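Uncharacterized protein (Exiguobacterium sibiricum, PDB 3B77) is of unknown function but carries a bacterial pleckstrin-homology domain, followed by a helical region that probably serves in oligomerisation. Local coordinates at residues G5-P10 with K105-H110; D11-A16 with E28-L33; A16-Y21 with T38-F43; L119-K124 with G184-K189. All blocks are in the same frame, centred on the assembly; numbering follows the deposited sequence.

Interaction 1: residues G5-P10 with K105-H110; sequences GQVIHP and KKQLEH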
loop_
_atom_site.group_PDB
_atom_site.type_symbol
_atom_site.label_atom_id
_atom_site.label_comp_id
_atom_site.label_asym_id
_atom_site.label_seq_id
_atom_site.Cartn_x
_atom_site.Cartn_y
_atom_site.Cartn_z
ATOM N N GLY A 5 -0.497 67.902 -6.360
ATOM C CA GLY A 5 0.949 67.909 -6.156
ATOM C C GLY A 5 1.812 68.462 -7.254
ATOM O O GLY A 5 1.378 68.584 -8.384
ATOM N N GLN A 6 3.058 68.774 -6.891
ATOM C CA GLN A 6 4.034 69.355 -7.805
ATOM C C GLN A 6 5.243 68.446 -7.966
ATOM O O GLN A 6 5.832 68.012 -6.985
ATOM C CB GLN A 6 4.534 70.716 -7.279
ATOM C CG GLN A 6 3.455 71.783 -6.985
ATOM C CD GLN A 6 2.772 72.316 -8.219
ATOM O OE1 GLN A 6 3.408 72.607 -9.224
ATOM N NE2 GLN A 6 1.461 72.460 -8.145
ATOM N N VAL A 7 5.620 68.182 -9.206
ATOM C CA VAL A 7 6.849 67.477 -9.488
ATOM C C VAL A 7 7.996 68.419 -9.156
ATOM O O VAL A 7 8.067 69.537 -9.684
ATOM C CB VAL A 7 6.932 67.055 -10.960
ATOM C CG1 VAL A 7 8.266 66.376 -11.249
ATOM C CG2 VAL A 7 5.759 66.141 -11.316
ATOM N N ILE A 8 8.876 67.980 -8.261
ATOM C CA ILE A 8 10.005 68.785 -7.835
ATOM C C ILE A 8 11.184 68.546 -8.776
ATOM O O ILE A 8 11.403 67.435 -9.236
ATOM C CB ILE A 8 10.416 68.434 -6.393
ATOM C CG1 ILE A 8 9.221 68.533 -5.416
ATOM C CG2 ILE A 8 11.581 69.277 -5.951
ATOM C CD1 ILE A 8 8.452 69.829 -5.437
ATOM N N HIS A 9 11.945 69.595 -9.050
ATOM C CA HIS A 9 13.125 69.516 -9.890
ATOM C C HIS A 9 14.269 68.921 -9.054
ATOM O O HIS A 9 14.367 69.203 -7.871
ATOM C CB HIS A 9 13.492 70.926 -10.372
ATOM C CG HIS A 9 14.550 70.954 -11.428
ATOM N ND1 HIS A 9 15.896 70.939 -11.136
ATOM C CD2 HIS A 9 14.462 71.005 -12.776
ATOM C CE1 HIS A 9 16.591 70.964 -12.258
ATOM N NE2 HIS A 9 15.745 71.008 -13.269
ATOM N N PRO A 10 15.115 68.073 -9.653
ATOM C CA PRO A 10 16.301 67.486 -9.019
ATOM C C PRO A 10 17.183 68.410 -8.178
ATOM O O PRO A 10 17.786 67.961 -7.202
ATOM C CB PRO A 10 17.108 66.976 -10.209
ATOM C CG PRO A 10 16.096 66.644 -11.230
ATOM C CD PRO A 10 14.922 67.550 -11.015
ATOM N N LYS A 105 -1.362 69.440 -13.881
ATOM C CA LYS A 105 -1.399 69.076 -15.296
ATOM C C LYS A 105 -0.299 69.734 -16.095
ATOM O O LYS A 105 0.083 69.209 -17.142
ATOM C CB LYS A 105 -2.756 69.368 -15.941
ATOM C CG LYS A 105 -3.127 70.846 -16.037
ATOM C CD LYS A 105 -4.556 71.058 -16.580
ATOM C CE LYS A 105 -4.619 71.208 -18.103
ATOM N NZ LYS A 105 -6.022 71.443 -18.657
ATOM N N LYS A 106 0.199 70.871 -15.618
ATOM C CA LYS A 106 1.320 71.543 -16.272
ATOM C C LYS A 106 2.515 70.606 -16.434
ATOM O O LYS A 106 3.216 70.660 -17.441
ATOM C CB LYS A 106 1.765 72.804 -15.502
ATOM C CG LYS A 106 0.817 74.035 -15.595
ATOM N N GLN A 107 2.722 69.719 -15.474
ATOM C CA GLN A 107 3.893 68.861 -15.493
ATOM C C GLN A 107 3.625 67.467 -16.048
ATOM O O GLN A 107 4.356 66.540 -15.743
ATOM C CB GLN A 107 4.454 68.773 -14.076
ATOM C CG GLN A 107 4.932 70.097 -13.521
ATOM C CD GLN A 107 4.939 70.121 -12.028
ATOM O OE1 GLN A 107 3.934 69.844 -11.381
ATOM N NE2 GLN A 107 6.080 70.467 -11.459
ATOM N N LEU A 108 2.612 67.332 -16.898
ATOM C CA LEU A 108 2.250 66.040 -17.510
ATOM C C LEU A 108 3.442 65.327 -18.124
ATOM O O LEU A 108 3.562 64.114 -17.988
ATOM C CB LEU A 108 1.181 66.245 -18.598
ATOM C CG LEU A 108 0.528 65.036 -19.311
ATOM C CD1 LEU A 108 -0.738 65.525 -20.012
ATOM C CD2 LEU A 108 1.429 64.285 -20.326
ATOM N N GLU A 109 4.304 66.083 -18.807
ATOM C CA GLU A 109 5.477 65.515 -19.462
ATOM C C GLU A 109 6.265 64.646 -18.480
ATOM O O GLU A 109 6.790 63.617 -18.846
ATOM C CB GLU A 109 6.362 66.624 -20.052
ATOM N N HIS A 110 6.303 65.049 -17.220
ATOM C CA HIS A 110 7.092 64.359 -16.206
ATOM C C HIS A 110 6.360 63.187 -15.573
ATOM O O HIS A 110 6.951 62.133 -15.349
ATOM C CB HIS A 110 7.499 65.343 -15.107
ATOM C CG HIS A 110 8.341 66.468 -15.601
ATOM N ND1 HIS A 110 7.844 67.737 -15.805
ATOM C CD2 HIS A 110 9.643 66.505 -15.964
ATOM C CE1 HIS A 110 8.810 68.508 -16.263
ATOM N NE2 HIS A 110 9.910 67.785 -16.369
#
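Val7 N gives a weak hydrogen bond of 3.2 Å to Gln107 OE1, with an N-H...O angle of 160°. The other arm of the same amide comes to the same residue, Gln107 NE2 lying 2.8 Å from Val7 O. Glutamine suits this place because its chain is long enough to bring the acceptor OE1 up to the backbone of a strand. Beyond CG the chain is extended (chi2 156°), which carries CD out toward Val7. The valine side chain lies alongside it, pointing the opposite way, its CB 3.6 Å from Gln107 NE2 and its CG2 4.0 Å from Gln107 CB. One turn along the helix, His110 CB adds a looser touch, 4.1 Å from Val7 CG1. An alanine at Gln107 would probably leave Val7 N without this acceptor and open a gap beside the valine side chain. Gln107 holds the N-cap position of helix 108-146, while Gln6 and Ile8 make backbone bonds to strand 30-35. Strand 6-7 is an outermost strand of its sheet in this chain, and one weak bond together with the valine packing joins it to the start of the C-terminal helix of the pleckstrin-homology fold.

Interaction 2: residues D11-A16 with E28-L33; sequences DDFDKA and EKIYFL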
loop_
_atom_site.group_PDB
_atom_site.type_symbol
_atom_site.label_atom_id
_atom_site.label_comp_id
_atom_site.label_asym_id
_atom_site.label_seq_id
_atom_site.Cartn_x
_atom_site.Cartn_y
_atom_site.Cartn_z
ATOM N N ASP A 11 17.286 69.673 -8.573
ATOM C CA ASP A 11 18.083 70.655 -7.828
ATOM C C ASP A 11 17.544 70.912 -6.435
ATOM O O ASP A 11 18.306 71.298 -5.541
ATOM C CB ASP A 11 18.124 71.997 -8.555
ATOM C CG ASP A 11 18.767 71.913 -9.908
ATOM O OD1 ASP A 11 19.315 70.846 -10.254
ATOM O OD2 ASP A 11 18.708 72.923 -10.634
ATOM N N ASP A 12 16.239 70.706 -6.266
ATOM C CA ASP A 12 15.565 70.925 -4.991
ATOM C C ASP A 12 15.253 69.644 -4.219
ATOM O O ASP A 12 14.420 69.664 -3.311
ATOM C CB ASP A 12 14.264 71.688 -5.221
ATOM C CG ASP A 12 14.481 73.041 -5.862
ATOM O OD1 ASP A 12 15.540 73.657 -5.635
ATOM O OD2 ASP A 12 13.577 73.498 -6.589
ATOM N N PHE A 13 15.911 68.539 -4.565
ATOM C CA PHE A 13 15.675 67.284 -3.855
ATOM C C PHE A 13 16.211 67.376 -2.453
ATOM O O PHE A 13 15.515 66.996 -1.516
ATOM C CB PHE A 13 16.293 66.060 -4.551
ATOM C CG PHE A 13 15.548 65.592 -5.777
ATOM C CD1 PHE A 13 14.217 65.922 -6.000
ATOM C CD2 PHE A 13 16.172 64.742 -6.674
ATOM C CE1 PHE A 13 13.555 65.466 -7.129
ATOM C CE2 PHE A 13 15.503 64.267 -7.798
ATOM C CZ PHE A 13 14.202 64.640 -8.028
ATOM N N ASP A 14 17.435 67.890 -2.313
ATOM C CA ASP A 14 18.074 68.040 -0.992
ATOM C C ASP A 14 17.370 69.014 -0.041
ATOM O O ASP A 14 17.586 68.953 1.163
ATOM C CB ASP A 14 19.561 68.377 -1.124
ATOM C CG ASP A 14 19.818 69.569 -2.010
ATOM O OD1 ASP A 14 18.909 70.416 -2.184
ATOM O OD2 ASP A 14 20.949 69.658 -2.536
ATOM N N LYS A 15 16.512 69.875 -0.578
ATOM C CA LYS A 15 15.714 70.804 0.209
ATOM C C LYS A 15 14.394 70.197 0.676
ATOM O O LYS A 15 13.644 70.842 1.401
ATOM C CB LYS A 15 15.367 72.039 -0.634
ATOM C CG LYS A 15 16.550 72.780 -1.257
ATOM C CD LYS A 15 16.055 73.928 -2.160
ATOM C CE LYS A 15 17.197 74.643 -2.888
ATOM N NZ LYS A 15 17.986 73.742 -3.776
ATOM N N ALA A 16 14.088 68.979 0.235
ATOM C CA ALA A 16 12.815 68.328 0.568
ATOM C C ALA A 16 12.898 67.576 1.874
ATOM O O ALA A 16 13.947 67.032 2.219
ATOM C CB ALA A 16 12.413 67.382 -0.543
ATOM N N GLU A 28 21.253 55.133 -1.809
ATOM C CA GLU A 28 19.906 55.357 -2.266
ATOM C C GLU A 28 19.791 56.779 -2.835
ATOM O O GLU A 28 20.207 57.760 -2.215
ATOM C CB GLU A 28 18.904 55.142 -1.138
ATOM C CG GLU A 28 17.478 55.125 -1.642
ATOM C CD GLU A 28 16.477 54.992 -0.549
ATOM O OE1 GLU A 28 16.815 55.355 0.584
ATOM O OE2 GLU A 28 15.330 54.559 -0.826
ATOM N N LYS A 29 19.196 56.871 -4.018
ATOM C CA LYS A 29 19.158 58.100 -4.773
ATOM C C LYS A 29 17.709 58.405 -5.202
ATOM O O LYS A 29 16.978 57.510 -5.603
ATOM C CB LYS A 29 20.121 57.929 -5.954
ATOM C CG LYS A 29 19.980 58.931 -7.082
ATOM C CD LYS A 29 21.139 58.839 -8.081
ATOM C CE LYS A 29 20.803 59.581 -9.364
ATOM N NZ LYS A 29 20.171 60.875 -9.060
ATOM N N ILE A 30 17.291 59.666 -5.088
ATOM C CA ILE A 30 15.917 60.079 -5.440
ATOM C C ILE A 30 15.816 60.318 -6.926
ATOM O O ILE A 30 16.612 61.057 -7.476
ATOM C CB ILE A 30 15.489 61.383 -4.761
ATOM C CG1 ILE A 30 15.636 61.306 -3.240
ATOM C CG2 ILE A 30 14.053 61.691 -5.097
ATOM C CD1 ILE A 30 15.360 62.621 -2.510
ATOM N N TYR A 31 14.845 59.681 -7.576
ATOM C CA TYR A 31 14.624 59.826 -9.017
ATOM C C TYR A 31 13.361 60.594 -9.360
ATOM O O TYR A 31 13.212 61.056 -10.480
ATOM C CB TYR A 31 14.580 58.462 -9.690
ATOM C CG TYR A 31 15.941 57.839 -9.875
ATOM C CD1 TYR A 31 16.494 57.054 -8.886
ATOM C CD2 TYR A 31 16.674 58.043 -11.045
ATOM C CE1 TYR A 31 17.729 56.481 -9.031
ATOM C CE2 TYR A 31 17.925 57.475 -11.199
ATOM C CZ TYR A 31 18.439 56.688 -10.179
ATOM O OH TYR A 31 19.668 56.092 -10.280
ATOM N N PHE A 32 12.447 60.754 -8.413
ATOM C CA PHE A 32 11.211 61.453 -8.707
ATOM C C PHE A 32 10.549 61.836 -7.409
ATOM O O PHE A 32 10.393 61.003 -6.530
ATOM C CB PHE A 32 10.294 60.553 -9.514
ATOM C CG PHE A 32 9.391 61.305 -10.453
ATOM C CD1 PHE A 32 8.139 61.776 -10.037
ATOM C CD2 PHE A 32 9.790 61.552 -11.760
ATOM C CE1 PHE A 32 7.320 62.482 -10.912
ATOM C CE2 PHE A 32 8.975 62.231 -12.616
ATOM C CZ PHE A 32 7.740 62.695 -12.196
ATOM N N LEU A 33 10.186 63.102 -7.275
ATOM C CA LEU A 33 9.563 63.591 -6.058
ATOM C C LEU A 33 8.355 64.424 -6.445
ATOM O O LEU A 33 8.406 65.217 -7.395
ATOM C CB LEU A 33 10.564 64.380 -5.217
ATOM C CG LEU A 33 10.169 64.961 -3.851
ATOM C CD1 LEU A 33 9.641 63.954 -2.869
ATOM C CD2 LEU A 33 11.377 65.607 -3.274
#
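Phe13 lays one face of its ring on Ile30, whose CG2 stands almost over the ring centre, 4.0 Å from the centroid and 8° off the normal, a well-aligned CH-pi contact. The two side chains run past each other in opposite directions. Ile30 CG2 is anti to its backbone N, the CG1 branch lies beside that N, and CD1 at the end of this branch comes within 4.1 Å of Phe13 CB. Leu33 approaches the ring obliquely, its CB 3.7 Å from Phe13 CE1, and the carbonyl oxygen Ile30 O also comes within 3.4 Å of Phe13 CE2. Leu33 CD2 also lies 3.4 Å from Ala16 CB, a tight fit that a bare methyl group allows. Ile30 and Leu33 are three residues apart, yet both point at the loop. The reason is a classic beta bulge at Tyr31 and Phe32, which both face Phe43 and turn their own side chains away from the loop. On the loop side, a type I turn from Phe13 to Ala16 is closed by Ala16 N bonding to Phe13 O at 3.0 Å, and a salt bridge between Lys15 NZ and Asp12 OD1 (3.1 Å) ties the residue before the turn to Lys15 within it. An alanine at Phe13 would probably open a gap over Ile30 and Leu33 and leave the turn less firmly seated. No hydrogen bond crosses between 11-16 and 28-33: charged groups brace the turn itself, and its seating on strand 30-35 rests on apolar fit and on that one aromatic face.

Interaction 3: residues A16-Y21 with T38-F43; sequences AAADDY and TDEYCF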
loop_
_atom_site.group_PDB
_atom_site.type_symbol
_atom_site.label_atom_id
_atom_site.label_comp_id
_atom_site.label_asym_id
_atom_site.label_seq_id
_atom_site.Cartn_x
_atom_site.Cartn_y
_atom_site.Cartn_z
ATOM N N ALA A 16 14.088 68.979 0.235
ATOM C CA ALA A 16 12.815 68.328 0.568
ATOM C C ALA A 16 12.898 67.576 1.874
ATOM O O ALA A 16 13.947 67.032 2.219
ATOM C CB ALA A 16 12.413 67.382 -0.543
ATOM N N ALA A 17 11.778 67.534 2.589
ATOM C CA ALA A 17 11.697 66.812 3.855
ATOM C C ALA A 17 12.075 65.328 3.668
ATOM O O ALA A 17 12.740 64.736 4.512
ATOM C CB ALA A 17 10.296 66.950 4.462
ATOM N N ALA A 18 11.667 64.762 2.534
ATOM C CA ALA A 18 11.913 63.368 2.196
ATOM C C ALA A 18 13.402 62.978 2.148
ATOM O O ALA A 18 13.742 61.843 2.436
ATOM C CB ALA A 18 11.239 63.048 0.867
ATOM N N ASP A 19 14.277 63.919 1.806
ATOM C CA ASP A 19 15.709 63.640 1.648
ATOM C C ASP A 19 16.358 63.195 2.956
ATOM O O ASP A 19 17.360 62.501 2.943
ATOM C CB ASP A 19 16.422 64.887 1.097
ATOM C CG ASP A 19 17.785 64.581 0.449
ATOM O OD1 ASP A 19 17.830 63.853 -0.561
ATOM O OD2 ASP A 19 18.818 65.125 0.902
ATOM N N ASP A 20 15.783 63.590 4.085
ATOM C CA ASP A 20 16.310 63.189 5.387
ATOM C C ASP A 20 16.147 61.701 5.671
ATOM O O ASP A 20 16.899 61.131 6.483
ATOM C CB ASP A 20 15.624 63.982 6.491
ATOM C CG ASP A 20 16.069 65.425 6.519
ATOM O OD1 ASP A 20 17.290 65.657 6.365
ATOM O OD2 ASP A 20 15.209 66.318 6.699
ATOM N N TYR A 21 15.169 61.085 5.004
ATOM C CA TYR A 21 14.831 59.689 5.228
ATOM C C TYR A 21 15.375 58.790 4.145
ATOM O O TYR A 21 15.195 57.586 4.202
ATOM C CB TYR A 21 13.315 59.546 5.375
ATOM C CG TYR A 21 12.794 60.484 6.430
ATOM C CD1 TYR A 21 12.910 60.171 7.775
ATOM C CD2 TYR A 21 12.250 61.720 6.088
ATOM C CE1 TYR A 21 12.465 61.040 8.757
ATOM C CE2 TYR A 21 11.797 62.590 7.060
ATOM C CZ TYR A 21 11.904 62.247 8.397
ATOM O OH TYR A 21 11.464 63.101 9.393
ATOM N N THR A 38 -0.054 68.302 1.708
ATOM C CA THR A 38 -0.235 67.303 2.758
ATOM C C THR A 38 0.687 66.077 2.664
ATOM O O THR A 38 0.945 65.417 3.660
ATOM C CB THR A 38 -1.724 66.821 2.787
ATOM O OG1 THR A 38 -2.185 66.551 1.455
ATOM C CG2 THR A 38 -2.620 67.885 3.390
ATOM N N ASP A 39 1.180 65.763 1.474
ATOM C CA ASP A 39 1.996 64.567 1.281
ATOM C C ASP A 39 3.285 64.856 0.534
ATOM O O ASP A 39 3.426 65.896 -0.097
ATOM C CB ASP A 39 1.204 63.507 0.505
ATOM C CG ASP A 39 -0.036 63.043 1.236
ATOM O OD1 ASP A 39 -1.055 63.760 1.160
ATOM O OD2 ASP A 39 -0.010 61.955 1.851
ATOM N N GLU A 40 4.218 63.911 0.618
ATOM C CA GLU A 40 5.468 63.958 -0.128
ATOM C C GLU A 40 5.780 62.528 -0.606
ATOM O O GLU A 40 5.900 61.617 0.209
ATOM C CB GLU A 40 6.564 64.490 0.764
ATOM C CG GLU A 40 7.682 65.160 0.007
ATOM C CD GLU A 40 8.565 66.055 0.877
ATOM O OE1 GLU A 40 8.031 66.939 1.579
ATOM O OE2 GLU A 40 9.801 65.898 0.823
ATOM N N TYR A 41 5.849 62.332 -1.925
ATOM C CA TYR A 41 6.025 61.011 -2.523
ATOM C C TYR A 41 7.398 60.933 -3.174
ATOM O O TYR A 41 7.631 61.522 -4.211
ATOM C CB TYR A 41 4.944 60.761 -3.570
ATOM C CG TYR A 41 3.546 60.869 -3.042
ATOM C CD1 TYR A 41 2.914 59.790 -2.472
ATOM C CD2 TYR A 41 2.846 62.056 -3.132
ATOM C CE1 TYR A 41 1.629 59.884 -2.004
ATOM C CE2 TYR A 41 1.553 62.172 -2.663
ATOM C CZ TYR A 41 0.949 61.082 -2.104
ATOM O OH TYR A 41 -0.329 61.171 -1.628
ATOM N N CYS A 42 8.295 60.167 -2.581
ATOM C CA CYS A 42 9.685 60.129 -3.010
ATOM C C CYS A 42 9.998 58.778 -3.595
ATOM O O CYS A 42 9.924 57.788 -2.895
ATOM C CB CYS A 42 10.546 60.386 -1.781
ATOM S SG CYS A 42 12.286 60.486 -2.028
ATOM N N PHE A 43 10.299 58.742 -4.892
ATOM C CA PHE A 43 10.613 57.503 -5.601
ATOM C C PHE A 43 12.118 57.387 -5.777
ATOM O O PHE A 43 12.714 58.159 -6.506
ATOM C CB PHE A 43 9.944 57.473 -6.968
ATOM C CG PHE A 43 8.440 57.477 -6.913
ATOM C CD1 PHE A 43 7.743 58.672 -6.804
ATOM C CD2 PHE A 43 7.733 56.296 -6.975
ATOM C CE1 PHE A 43 6.351 58.681 -6.769
ATOM C CE2 PHE A 43 6.375 56.283 -6.947
ATOM C CZ PHE A 43 5.663 57.478 -6.841
#
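Glu40 reaches from strand 39-44 to the backbone of Ala18. From CB the chain sets out with CG anti to the backbone N (chi1 -154°) and stays extended to CD, which stops 3.7 Å from Ala18 N. At the tip the oxygens part company. OE1 rests against a methyl group, 3.7 Å from Ala17 CB. OE2 accepts the hydrogen bond from Ala18 N at 2.8 Å with an angle of 159°, the donor standing above the carboxylate plane, 45° out of it. Methyl groups close in round the same oxygen, Ala18 CB at 3.2 Å and Ala16 CB at 3.3 Å from Glu40 OE2. The small side chains of Ala16 and Ala18 are consistent with this close approach of the carboxylate to the backbone. The bond lies at the beginning of a helical turn in which the N-H groups of Asp19, Asp20 and Tyr21 bond three residues back, and the turn's dipole would probably favour a negative charge there. Two residues on, Cys42 CB packs 3.8 Å from Ala18 CB. The turn thus packs over strands 39-44 and 47-52, with Ala17 and Ala18 touching Leu51 of the latter. Glu40 itself touches Leu33 of strand 30-35, while Tyr41 points away toward strand 97-104.

Interaction 4: residues L119-K124 with G184-K189; sequences LAIAEK and GSFYEK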
loop_
_atom_site.group_PDB
_atom_site.type_symbol
_atom_site.label_atom_id
_atom_site.label_comp_id
_atom_site.label_asym_id
_atom_site.label_seq_id
_atom_site.Cartn_x
_atom_site.Cartn_y
_atom_site.Cartn_z
ATOM N N LEU A 119 5.445 51.178 -14.682
ATOM C CA LEU A 119 4.919 50.128 -15.566
ATOM C C LEU A 119 6.032 49.091 -15.880
ATOM O O LEU A 119 5.822 47.885 -15.850
ATOM C CB LEU A 119 4.422 50.820 -16.839
ATOM C CG LEU A 119 3.198 50.468 -17.675
ATOM C CD1 LEU A 119 1.917 50.296 -16.865
ATOM C CD2 LEU A 119 3.023 51.621 -18.697
ATOM N N ALA A 120 7.229 49.588 -16.145
ATOM C CA ALA A 120 8.380 48.761 -16.439
ATOM C C ALA A 120 8.825 47.986 -15.199
ATOM O O ALA A 120 9.168 46.806 -15.287
ATOM C CB ALA A 120 9.503 49.640 -16.954
ATOM N N ILE A 121 8.802 48.642 -14.043
ATOM C CA ILE A 121 9.154 47.973 -12.770
ATOM C C ILE A 121 8.158 46.848 -12.480
ATOM O O ILE A 121 8.561 45.730 -12.211
ATOM C CB ILE A 121 9.189 48.980 -11.571
ATOM C CG1 ILE A 121 10.299 50.021 -11.770
ATOM C CG2 ILE A 121 9.408 48.249 -10.230
ATOM C CD1 ILE A 121 10.253 51.142 -10.741
ATOM N N ALA A 122 6.858 47.152 -12.533
ATOM C CA ALA A 122 5.825 46.136 -12.294
ATOM C C ALA A 122 6.066 44.908 -13.169
ATOM O O ALA A 122 5.931 43.771 -12.718
ATOM C CB ALA A 122 4.430 46.704 -12.568
ATOM N N GLU A 123 6.408 45.133 -14.429
ATOM C CA GLU A 123 6.593 44.015 -15.331
ATOM C C GLU A 123 7.804 43.156 -14.953
ATOM O O GLU A 123 7.730 41.934 -14.936
ATOM C CB GLU A 123 6.673 44.467 -16.800
ATOM C CG GLU A 123 6.996 43.291 -17.734
ATOM C CD GLU A 123 6.631 43.506 -19.195
ATOM O OE1 GLU A 123 5.927 44.502 -19.518
ATOM O OE2 GLU A 123 7.045 42.647 -20.022
ATOM N N LYS A 124 8.918 43.794 -14.655
ATOM C CA LYS A 124 10.145 43.076 -14.298
ATOM C C LYS A 124 9.902 42.218 -13.075
ATOM O O LYS A 124 10.383 41.079 -13.015
ATOM C CB LYS A 124 11.249 44.075 -13.989
ATOM C CG LYS A 124 12.601 43.475 -13.675
ATOM C CD LYS A 124 13.266 42.921 -14.901
ATOM C CE LYS A 124 14.717 42.568 -14.617
ATOM N NZ LYS A 124 15.346 41.866 -15.758
ATOM N N GLY A 184 17.022 51.473 -10.210
ATOM C CA GLY A 184 17.472 52.787 -10.633
ATOM C C GLY A 184 17.498 52.924 -12.148
ATOM O O GLY A 184 17.040 53.926 -12.697
ATOM N N SER A 185 17.995 51.898 -12.825
ATOM C CA SER A 185 18.153 51.927 -14.270
ATOM C C SER A 185 16.816 52.089 -14.958
ATOM O O SER A 185 16.739 52.622 -16.060
ATOM C CB SER A 185 18.863 50.674 -14.767
ATOM O OG SER A 185 18.233 49.501 -14.294
ATOM N N PHE A 186 15.753 51.659 -14.300
ATOM C CA PHE A 186 14.423 51.843 -14.852
ATOM C C PHE A 186 13.961 53.311 -14.817
ATOM O O PHE A 186 13.307 53.766 -15.740
ATOM C CB PHE A 186 13.415 50.943 -14.143
ATOM C CG PHE A 186 13.614 49.500 -14.432
ATOM C CD1 PHE A 186 14.623 48.796 -13.829
ATOM C CD2 PHE A 186 12.809 48.850 -15.328
ATOM C CE1 PHE A 186 14.807 47.469 -14.116
ATOM C CE2 PHE A 186 13.001 47.523 -15.605
ATOM C CZ PHE A 186 13.996 46.841 -15.007
ATOM N N TYR A 187 14.273 54.034 -13.751
ATOM C CA TYR A 187 13.978 55.461 -13.700
ATOM C C TYR A 187 14.951 56.212 -14.600
ATOM O O TYR A 187 14.587 57.159 -15.273
ATOM C CB TYR A 187 14.094 55.990 -12.286
ATOM C CG TYR A 187 13.024 55.504 -11.351
ATOM C CD1 TYR A 187 11.726 55.967 -11.476
ATOM C CD2 TYR A 187 13.302 54.608 -10.341
ATOM C CE1 TYR A 187 10.725 55.538 -10.643
ATOM C CE2 TYR A 187 12.298 54.177 -9.479
ATOM C CZ TYR A 187 11.003 54.642 -9.638
ATOM O OH TYR A 187 9.956 54.217 -8.813
ATOM N N GLU A 188 16.201 55.779 -14.606
ATOM C CA GLU A 188 17.233 56.382 -15.445
ATOM C C GLU A 188 16.819 56.343 -16.905
ATOM O O GLU A 188 17.013 57.307 -17.620
ATOM C CB GLU A 188 18.554 55.627 -15.253
ATOM C CG GLU A 188 19.807 56.494 -15.226
ATOM C CD GLU A 188 20.879 55.949 -14.249
ATOM O OE1 GLU A 188 20.882 54.725 -13.926
ATOM O OE2 GLU A 188 21.704 56.764 -13.785
ATOM N N LYS A 189 16.232 55.232 -17.332
ATOM C CA LYS A 189 15.849 55.024 -18.729
ATOM C C LYS A 189 14.720 55.931 -19.206
ATOM O O LYS A 189 14.745 56.401 -20.345
ATOM C CB LYS A 189 15.436 53.570 -18.913
ATOM C CG LYS A 189 15.103 53.111 -20.335
ATOM C CD LYS A 189 14.572 51.701 -20.248
ATOM C CE LYS A 189 14.530 50.981 -21.549
ATOM N NZ LYS A 189 15.739 50.144 -21.763
#
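Phe186 sets its ring against Ala120 and Lys124, which stand one turn apart on helix 108-146. Ala120 CB meets the ring at its edge, in plane, 3.8 Å from Phe186 CD2. The Lys124 and Phe186 side chains cross at about a right angle, Lys124 CG lying 3.9 Å from Phe186 CZ. In this lysine CG is anti to the backbone N, and a bend at chi2 (73°) keeps CD near the ring as well, at 4.0 Å from Phe186 CZ, while the charged end leads away. A small residue and a long aliphatic stem therefore make a good seat for a flat ring near the surface. Nearer the interior, Ile121 CG1 lies 4.0 Å from Phe186 CB, and Ile121 CD1 goes on to Tyr187, 3.6 Å from the OH and 3.7 Å from CZ. Isoleucine suits this place because its CG1-CD1 branch is long enough to meet one aromatic residue with each carbon.

The next shell positions these groups. The ring of Phe183 meets that of Phe186 with the planes about 60° apart and also touches Ile121 and Lys124, while the hydroxyl of Tyr187 is hydrogen-bonded to that of Tyr68. Helix 184-191 runs roughly antiparallel to the long helix, the local axes 9.9 Å apart at 147°. Its Tyr187 also packs on Leu114, Ala117 and Leu118 of helix 108-146, and Ile121 reaches Ile73 of strand 73-79. The closing helix of the chain thus lies against the PH-domain helix, and Leu119 on that helix touches Arg65 of a neighbouring subunit.

Interactions 1, 2 and 3 gather round one sheet, and along the chain the second and third lie within the loop closed by the first. Interactions 2 and 3 are closest, with centres about 8 Å apart; they share Ala16, and strand bonds such as Phe32 O to Phe43 N (2.8 Å) join them. Interaction 1 adjoins interaction 2 through Ile8 N and Leu33 O, 2.9 Å apart, and through Val7 packing on Phe32. Interaction 4 uses the same long helix as interaction 1, their centres about 19 Å apart. It meets the sheet at Tyr31 and Phe43, where Tyr31 CD2 lies 3.5 Å from Tyr187 CB and Phe43 CD2 lies 3.6 Å from Tyr187 OH.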